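Local coordinates for ABC transporter, substrate binding protein (Agrobacterium tumefaciens, PDB 3C9H) that probably captures a small solute in the periplasm and delivers it to an ABC transporter, and binds a magnesium ion in the crystal, at residues Y130-E135 against F283-E288; N233-Y238 against M261-L266; I292-L297 against P304-E309. All coordinates share one frame; numbering follows the deposited sequence.

Interaction 1 of 3, residues Y130-E135 against F283-E288; sequences YALTFE and FFMSKE
Leu132 and Met285 mark the nearest approach of the two backbones, with their CA atoms 6.8 Å apart where the end of strand 129-131 meets the end of helix 274-285. No hydrogen bond crosses, so the side chains carry the contact. Met285 lays its sulfur over one face of the Tyr130 ring. SD lies 4.2 Å from the ring centroid of Tyr130 and 10° off the ring normal, a Met-aromatic contact. The thioether chain runs straight to SD and then bends (chi3 80°). The bend brings the methyl CE of Met285 over the same face, above its CD1-CE1 rim, 3.6 Å from Tyr130 CD1. The phenol OH of Tyr130 is tied elsewhere, to Ser111 and Ser116.

Leu132 uses its two methyls on two different residues. CD2 of Leu132 packs 3.6 Å from CG of Met285, while CD1 of Leu132 sits 4.1 Å from CB of Phe284. Leu132 crosses both side chains at about a right angle. All four residues are buried.

Phe284 also meets Phe92 edge-to-face and touches Met293 of helix 287-296. Met285 also packs on Trp119. The backbone of Tyr130 pairs with Gly265 of strand 258-268. The contact thus seats the C-terminal end of helix 274-285 against the side chains at the end of strand 129-131, which pairs with strand 258-268.

Interaction 2 of 3, residues N233-Y238 against M261-L266; sequences NILGSY and MSRIGL. With CIT (citric acid), chain D.
Tyr238 and Arg263 converge on one carboxylate of a bound citrate, which probably came from the crystallisation liquor. The phenol OH of Tyr238 gives a hydrogen bond of 2.5 Å to O2 of the citrate. NH1 of Arg263 gives one of 2.7 Å to O1 of the same carboxylate, with a bent N-H...O angle of 137°. The two segments thus each give one bond to the carboxylate; Ser41, Ser94 and Tyr176 are among the other residues that bond the citrate.

Tyr238 has CG anti to its carbonyl carbon and a chi2 of only 9°, an unusual ring rotation for tyrosine. The OH end of the ring is at the carboxylate. The Arg263 side chain is extended from CG to NE, which carries the guanidinium across to the opposite segment. Its plane is turned only 20° from that of the Tyr238 ring. NH2 of Arg263 approaches the ring obliquely, 3.4 Å from CE1 of Tyr238. The citrate carboxylate lies at the edge of both flat groups.

Leu235 packs beside them. Its CD1 sits over one face of the Tyr238 ring, offset toward the rim, and is 3.7 Å from NH2 of Arg263. The same CD1 of Leu235 is also 3.7 Å from citrate O2.

A second shell holds the charged group. NE of Arg263 makes a salt bridge to Glu135, whose other oxygen is hydrogen-bonded to Ser237 OG. Glu135 and the citrate probably both stabilise the positive charge of Arg263. Tyr238 OH also accepts from the backbone N of Asp43, a magnesium ligand. This pocket near the chain's centre is consistent with the solute site of a periplasmic binding protein; citrate may stand in for the natural solute.

Tyr238 stands near the start of helix 236-245 and packs on helix 216-224. Arg263 comes from strand 258-268, and Leu235 ends strand 230-235.

Interaction 3 of 3, residues I292-L297 against P304-E309; sequences IMARQL and PEVAGE
Arg295 reaches from helix 287-296 to the backbone of Ala307, in the loop that leads to helix 312-319. Its CB does not point at the loop. CG is turned anti to the carbonyl carbon, and the chain then turns about the CB-CG bond (chi2 -94°). CB, CG and CD serve as the stalk and meet nothing in 304-309. Beyond the turn the chain runs on through NE, and the guanidinium reaches Ala307. NE has no partner in the loop. CZ of Arg295 comes within 3.5 Å of O of Ala307.

The two terminal nitrogens do the gripping. NH2 of Arg295 gives a weak hydrogen bond of 3.0 Å to O of Ala307. NH1 of Arg295 gives a second weak one, 3.2 Å to the same oxygen. Both are well bent, the first with an N-H...O angle of 130°, because one carbonyl oxygen serves both nitrogens and lies tilted out of the guanidinium plane. NH1 of Arg295 also lies 3.9 Å from CG1 of Val306. A water adds a bridge. It accepts a bond of 2.9 Å from the backbone N of Ala307 and a weak one from NH2 of Arg295.

Beside the arginine, CB of Ala294 meets CG1 of Val306 at 4.4 Å, a loose apolar contact. Val306 is otherwise packed on Gln290 and Thr291 of the same helix. Gly308 follows Ala307 with phi 127°, a value readily open to glycine, and has no side chain to stand in the way of the guanidinium.

The polar part is exposed and its direct bonds are weak. The contact therefore pairs a modest, partly water-mediated grip on the loop backbone with a small buried apolar patch of Ala294 and Val306.

Interactions 1 and 2 share neighbouring strands, 129-131 and 258-268, and their centres are 12 Å apart. Direct bonds join them: Leu132 N lies 2.7 Å from Arg263 O, and Thr133 O lies 2.7 Å from Ser262 OG. Interaction 3 continues interaction 1 along helix 287-296, with centres 9 Å apart; O of Leu132 packs 3.7 Å from SD of Met293. Only interaction 2 holds the citrate. There the side chain of Tyr238 is about 4 Å from the magnesium ion, against about 12 Å for that of Phe284 in interaction 1. Interaction 3 lies away from the metal site, its centre about 15 Å from that of interaction 2.

Interaction 1 of 3, residues Y130-E135 against F283-E288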
# COMPACT_ATOMS: atom_id res chain seq x y z
N TYR A 130 2.59 -13.52 2.73
CA TYR A 130 3.69 -12.90 3.45
C TYR A 130 3.65 -11.38 3.34
O TYR A 130 3.60 -10.83 2.23
CB TYR A 130 5.02 -13.37 2.85
CG TYR A 130 5.29 -14.86 2.96
CD1 TYR A 130 5.99 -15.36 4.03
CD2 TYR A 130 4.90 -15.75 1.95
CE1 TYR A 130 6.28 -16.73 4.15
CE2 TYR A 130 5.18 -17.13 2.06
CZ TYR A 130 5.88 -17.60 3.16
OH TYR A 130 6.19 -18.91 3.29
N ALA A 131 3.73 -10.72 4.48
CA ALA A 131 3.87 -9.27 4.55
C ALA A 131 5.31 -8.95 4.27
O ALA A 131 6.21 -9.49 4.94
CB ALA A 131 3.50 -8.75 5.95
N LEU A 132 5.57 -8.06 3.33
CA LEU A 132 6.96 -7.83 2.85
C LEU A 132 7.56 -6.44 3.06
O LEU A 132 8.76 -6.25 2.83
CB LEU A 132 7.05 -8.19 1.36
CG LEU A 132 6.65 -9.64 1.04
CD1 LEU A 132 6.46 -9.83 -0.50
CD2 LEU A 132 7.69 -10.61 1.59
N THR A 133 6.72 -5.47 3.45
CA THR A 133 7.11 -4.08 3.62
C THR A 133 6.44 -3.55 4.89
O THR A 133 5.58 -4.21 5.46
CB THR A 133 6.61 -3.21 2.44
OG1 THR A 133 5.17 -3.10 2.49
CG2 THR A 133 7.06 -3.79 1.08
N PHE A 134 6.81 -2.34 5.28
CA PHE A 134 6.26 -1.69 6.48
C PHE A 134 6.11 -0.20 6.12
O PHE A 134 7.07 0.56 6.20
CB PHE A 134 7.25 -1.95 7.63
CG PHE A 134 6.71 -1.71 9.02
CD1 PHE A 134 5.87 -2.64 9.63
CD2 PHE A 134 7.08 -0.58 9.73
CE1 PHE A 134 5.39 -2.43 10.94
CE2 PHE A 134 6.61 -0.35 11.02
CZ PHE A 134 5.76 -1.28 11.62
N GLU A 135 4.92 0.20 5.65
CA GLU A 135 4.69 1.54 5.02
C GLU A 135 3.56 2.35 5.70
O GLU A 135 2.46 1.86 5.82
CB GLU A 135 4.35 1.35 3.53
CG GLU A 135 5.54 0.85 2.70
CD GLU A 135 5.12 0.43 1.31
OE1 GLU A 135 4.83 1.34 0.49
OE2 GLU A 135 5.03 -0.79 1.05
N PHE A 283 12.90 -13.87 -3.85
CA PHE A 283 13.73 -12.69 -4.07
C PHE A 283 13.26 -11.48 -3.25
O PHE A 283 14.07 -10.80 -2.61
CB PHE A 283 13.85 -12.35 -5.56
CG PHE A 283 14.66 -11.11 -5.81
CD1 PHE A 283 16.05 -11.17 -5.89
CD2 PHE A 283 14.04 -9.88 -5.89
CE1 PHE A 283 16.79 -10.01 -6.08
CE2 PHE A 283 14.78 -8.70 -6.07
CZ PHE A 283 16.15 -8.76 -6.16
N PHE A 284 11.95 -11.22 -3.25
CA PHE A 284 11.37 -10.17 -2.44
C PHE A 284 11.60 -10.35 -0.93
O PHE A 284 11.57 -9.38 -0.21
CB PHE A 284 9.86 -10.02 -2.72
CG PHE A 284 9.56 -9.07 -3.86
CD1 PHE A 284 8.73 -7.95 -3.66
CD2 PHE A 284 10.13 -9.25 -5.11
CE1 PHE A 284 8.47 -7.07 -4.68
CE2 PHE A 284 9.88 -8.37 -6.14
CZ PHE A 284 9.05 -7.28 -5.93
N MET A 285 11.80 -11.59 -0.48
CA MET A 285 12.04 -11.89 0.95
C MET A 285 13.53 -11.86 1.30
O MET A 285 13.88 -11.77 2.48
CB MET A 285 11.48 -13.28 1.30
CG MET A 285 9.93 -13.42 1.30
SD MET A 285 9.35 -15.13 1.55
CE MET A 285 9.53 -15.24 3.33
N SER A 286 14.38 -11.95 0.27
CA SER A 286 15.84 -12.11 0.40
C SER A 286 16.50 -10.85 0.99
O SER A 286 15.96 -9.75 0.89
CB SER A 286 16.48 -12.43 -0.97
OG SER A 286 16.50 -11.30 -1.85
N LYS A 287 17.67 -11.02 1.59
CA LYS A 287 18.45 -9.85 2.04
C LYS A 287 18.66 -8.86 0.90
O LYS A 287 18.45 -7.66 1.09
CB LYS A 287 19.80 -10.27 2.65
CG LYS A 287 20.48 -9.14 3.40
CD LYS A 287 21.81 -9.59 3.96
CE LYS A 287 22.49 -8.45 4.73
NZ LYS A 287 23.62 -8.99 5.56
N GLU A 288 19.03 -9.36 -0.29
CA GLU A 288 19.25 -8.52 -1.46
C GLU A 288 18.01 -7.72 -1.84
O GLU A 288 18.07 -6.51 -2.00
CB GLU A 288 19.73 -9.33 -2.69
CG GLU A 288 20.21 -8.44 -3.87
CD GLU A 288 20.35 -9.16 -5.24
OE1 GLU A 288 20.55 -10.41 -5.27
OE2 GLU A 288 20.25 -8.47 -6.29

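Interaction 2 of 3, residues N233-Y238 against M261-L266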
# COMPACT_ATOMS: atom_id res chain seq x y z
N ASN A 233 -3.90 10.34 4.47
CA ASN A 233 -3.73 8.88 4.30
C ASN A 233 -3.00 8.47 3.03
O ASN A 233 -3.35 7.47 2.39
CB ASN A 233 -5.08 8.15 4.37
CG ASN A 233 -5.47 7.75 5.77
OD1 ASN A 233 -6.49 7.05 5.97
ND2 ASN A 233 -4.69 8.17 6.75
N ILE A 234 -1.94 9.20 2.72
CA ILE A 234 -1.17 8.97 1.52
C ILE A 234 -0.05 8.00 1.88
O ILE A 234 0.44 8.01 3.01
CB ILE A 234 -0.60 10.32 0.96
CG1 ILE A 234 -1.76 11.31 0.77
CG2 ILE A 234 0.19 10.11 -0.35
CD1 ILE A 234 -2.92 10.76 -0.08
N LEU A 235 0.36 7.16 0.92
CA LEU A 235 1.47 6.26 1.13
C LEU A 235 2.78 7.03 1.36
O LEU A 235 3.23 7.77 0.50
CB LEU A 235 1.58 5.25 -0.02
CG LEU A 235 0.47 4.19 -0.15
CD1 LEU A 235 0.74 3.29 -1.35
CD2 LEU A 235 0.29 3.36 1.16
N GLY A 236 3.39 6.82 2.52
CA GLY A 236 4.59 7.56 2.91
C GLY A 236 5.78 7.25 2.02
O GLY A 236 6.60 8.10 1.77
N SER A 237 5.86 6.00 1.55
CA SER A 237 6.94 5.57 0.67
C SER A 237 6.89 6.34 -0.65
O SER A 237 7.88 6.86 -1.11
CB SER A 237 6.81 4.07 0.42
OG SER A 237 5.46 3.72 0.15
N TYR A 238 5.71 6.43 -1.24
CA TYR A 238 5.50 7.16 -2.48
C TYR A 238 5.73 8.65 -2.23
O TYR A 238 6.29 9.33 -3.09
CB TYR A 238 4.08 6.95 -2.97
CG TYR A 238 3.76 5.55 -3.50
CD1 TYR A 238 4.64 4.47 -3.36
CD2 TYR A 238 2.56 5.32 -4.14
CE1 TYR A 238 4.30 3.19 -3.84
CE2 TYR A 238 2.23 4.07 -4.62
CZ TYR A 238 3.11 3.01 -4.48
OH TYR A 238 2.76 1.76 -4.95
N MET A 261 0.79 -0.19 6.93
CA MET A 261 0.41 -1.37 6.17
C MET A 261 1.65 -2.08 5.72
O MET A 261 2.75 -1.54 5.79
CB MET A 261 -0.48 -1.03 4.96
CG MET A 261 0.22 -0.36 3.78
SD MET A 261 1.22 -1.34 2.59
CE MET A 261 0.17 -2.75 2.51
N SER A 262 1.45 -3.29 5.24
CA SER A 262 2.54 -4.10 4.73
C SER A 262 2.06 -4.72 3.44
O SER A 262 0.99 -5.32 3.43
CB SER A 262 2.86 -5.22 5.72
OG SER A 262 3.34 -4.73 6.96
N ARG A 263 2.82 -4.58 2.34
CA ARG A 263 2.44 -5.23 1.09
C ARG A 263 2.52 -6.75 1.27
O ARG A 263 3.49 -7.28 1.83
CB ARG A 263 3.37 -4.79 -0.05
CG ARG A 263 3.18 -3.35 -0.43
CD ARG A 263 4.15 -2.87 -1.47
NE ARG A 263 4.11 -1.43 -1.42
CZ ARG A 263 3.27 -0.66 -2.10
NH1 ARG A 263 2.47 -1.15 -3.04
NH2 ARG A 263 3.29 0.64 -1.86
N ILE A 264 1.50 -7.45 0.81
CA ILE A 264 1.40 -8.90 0.96
C ILE A 264 1.60 -9.59 -0.38
O ILE A 264 0.94 -9.24 -1.38
CB ILE A 264 0.04 -9.30 1.58
CG1 ILE A 264 -0.03 -8.88 3.06
CG2 ILE A 264 -0.23 -10.83 1.45
CD1 ILE A 264 -1.39 -9.30 3.69
N GLY A 265 2.54 -10.52 -0.41
CA GLY A 265 2.81 -11.34 -1.55
C GLY A 265 2.33 -12.77 -1.35
O GLY A 265 2.43 -13.33 -0.28
N LEU A 266 1.81 -13.33 -2.43
CA LEU A 266 1.36 -14.75 -2.46
C LEU A 266 1.41 -15.26 -3.91
O LEU A 266 1.44 -14.46 -4.83
CB LEU A 266 -0.05 -14.89 -1.89
CG LEU A 266 -1.21 -14.17 -2.59
CD1 LEU A 266 -1.69 -14.96 -3.81
CD2 LEU A 266 -2.41 -13.88 -1.60
C1 CIT D . -0.49 0.98 -3.99
O1 CIT D . -0.02 -0.07 -3.47
O2 CIT D . 0.25 1.73 -4.67
C2 CIT D . -1.92 1.38 -3.78
C3 CIT D . -2.59 2.03 -5.01
O7 CIT D . -2.34 1.21 -6.19
C4 CIT D . -4.09 2.14 -4.82
C5 CIT D . -4.78 0.81 -4.73
O3 CIT D . -5.64 0.58 -3.83
O4 CIT D . -4.49 -0.01 -5.62
C6 CIT D . -2.04 3.44 -5.27
O5 CIT D . -1.48 3.75 -6.36
O6 CIT D . -2.13 4.32 -4.41

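Interaction 3 of 3, residues I292-L297 against P304-E309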
# COMPACT_ATOMS: atom_id res chain seq x y z
N ILE A 292 17.25 -3.55 -1.45
CA ILE A 292 16.83 -2.66 -2.56
C ILE A 292 15.62 -1.83 -2.16
O ILE A 292 15.61 -0.61 -2.35
CB ILE A 292 16.53 -3.43 -3.88
CG1 ILE A 292 17.82 -4.09 -4.42
CG2 ILE A 292 15.91 -2.48 -4.93
CD1 ILE A 292 17.57 -5.20 -5.48
N MET A 293 14.60 -2.47 -1.60
CA MET A 293 13.43 -1.74 -1.05
C MET A 293 13.83 -0.63 -0.05
O MET A 293 13.50 0.55 -0.21
CB MET A 293 12.53 -2.69 -0.27
CG MET A 293 11.55 -3.53 -1.04
SD MET A 293 10.78 -4.70 0.15
CE MET A 293 10.18 -5.92 -1.00
N ALA A 294 14.54 -1.04 0.99
CA ALA A 294 14.94 -0.14 2.06
C ALA A 294 15.84 0.99 1.58
O ALA A 294 15.67 2.14 1.99
CB ALA A 294 15.65 -0.92 3.15
N ARG A 295 16.81 0.67 0.73
CA ARG A 295 17.87 1.61 0.38
C ARG A 295 17.60 2.37 -0.90
O ARG A 295 18.15 3.47 -1.08
CB ARG A 295 19.21 0.89 0.25
CG ARG A 295 19.54 0.05 1.45
CD ARG A 295 20.40 0.75 2.51
NE ARG A 295 21.03 -0.27 3.35
CZ ARG A 295 20.42 -0.98 4.31
NH1 ARG A 295 19.14 -0.77 4.62
NH2 ARG A 295 21.11 -1.90 4.98
N GLN A 296 16.77 1.81 -1.78
CA GLN A 296 16.50 2.44 -3.06
C GLN A 296 15.10 3.00 -3.18
O GLN A 296 14.94 4.10 -3.72
CB GLN A 296 16.78 1.50 -4.23
CG GLN A 296 18.26 1.27 -4.44
CD GLN A 296 18.57 0.37 -5.63
OE1 GLN A 296 18.03 0.54 -6.72
NE2 GLN A 296 19.48 -0.58 -5.43
N LEU A 297 14.09 2.29 -2.67
CA LEU A 297 12.70 2.64 -2.93
C LEU A 297 12.01 3.35 -1.77
O LEU A 297 10.81 3.62 -1.84
CB LEU A 297 11.89 1.38 -3.32
CG LEU A 297 12.51 0.34 -4.26
CD1 LEU A 297 11.52 -0.77 -4.58
CD2 LEU A 297 13.04 1.00 -5.52
N PRO A 304 14.39 -9.95 8.82
CA PRO A 304 15.23 -9.83 10.00
C PRO A 304 16.73 -9.73 9.64
O PRO A 304 17.56 -9.46 10.51
CB PRO A 304 14.91 -11.11 10.79
CG PRO A 304 14.45 -12.11 9.79
CD PRO A 304 13.80 -11.30 8.68
N GLU A 305 17.07 -9.95 8.37
CA GLU A 305 18.44 -9.80 7.89
C GLU A 305 18.84 -8.38 7.48
O GLU A 305 20.01 -8.16 7.18
CB GLU A 305 18.65 -10.69 6.67
CG GLU A 305 18.42 -12.14 6.93
CD GLU A 305 18.80 -12.97 5.72
OE1 GLU A 305 18.05 -12.94 4.70
OE2 GLU A 305 19.86 -13.61 5.78
N VAL A 306 17.90 -7.44 7.45
CA VAL A 306 18.20 -6.08 7.00
C VAL A 306 18.20 -5.09 8.18
O VAL A 306 17.26 -5.05 8.98
CB VAL A 306 17.25 -5.67 5.85
CG1 VAL A 306 17.53 -4.23 5.35
CG2 VAL A 306 17.34 -6.69 4.70
N ALA A 307 19.29 -4.33 8.30
CA ALA A 307 19.49 -3.33 9.36
C ALA A 307 19.42 -1.94 8.77
O ALA A 307 19.59 -1.76 7.58
CB ALA A 307 20.86 -3.53 10.05
N GLY A 308 19.13 -0.95 9.61
CA GLY A 308 19.13 0.45 9.20
C GLY A 308 17.83 1.14 9.53
O GLY A 308 16.96 0.56 10.18
N GLU A 309 17.69 2.39 9.09
CA GLU A 309 16.56 3.21 9.51
C GLU A 309 15.27 2.84 8.78
O GLU A 309 14.18 2.89 9.36
CB GLU A 309 16.89 4.71 9.40
CG GLU A 309 16.82 5.30 8.02
CD GLU A 309 16.97 6.84 8.04
OE1 GLU A 309 17.84 7.36 8.77
OE2 GLU A 309 16.21 7.51 7.31
O HOH W 1 21.55 -4.82 6.55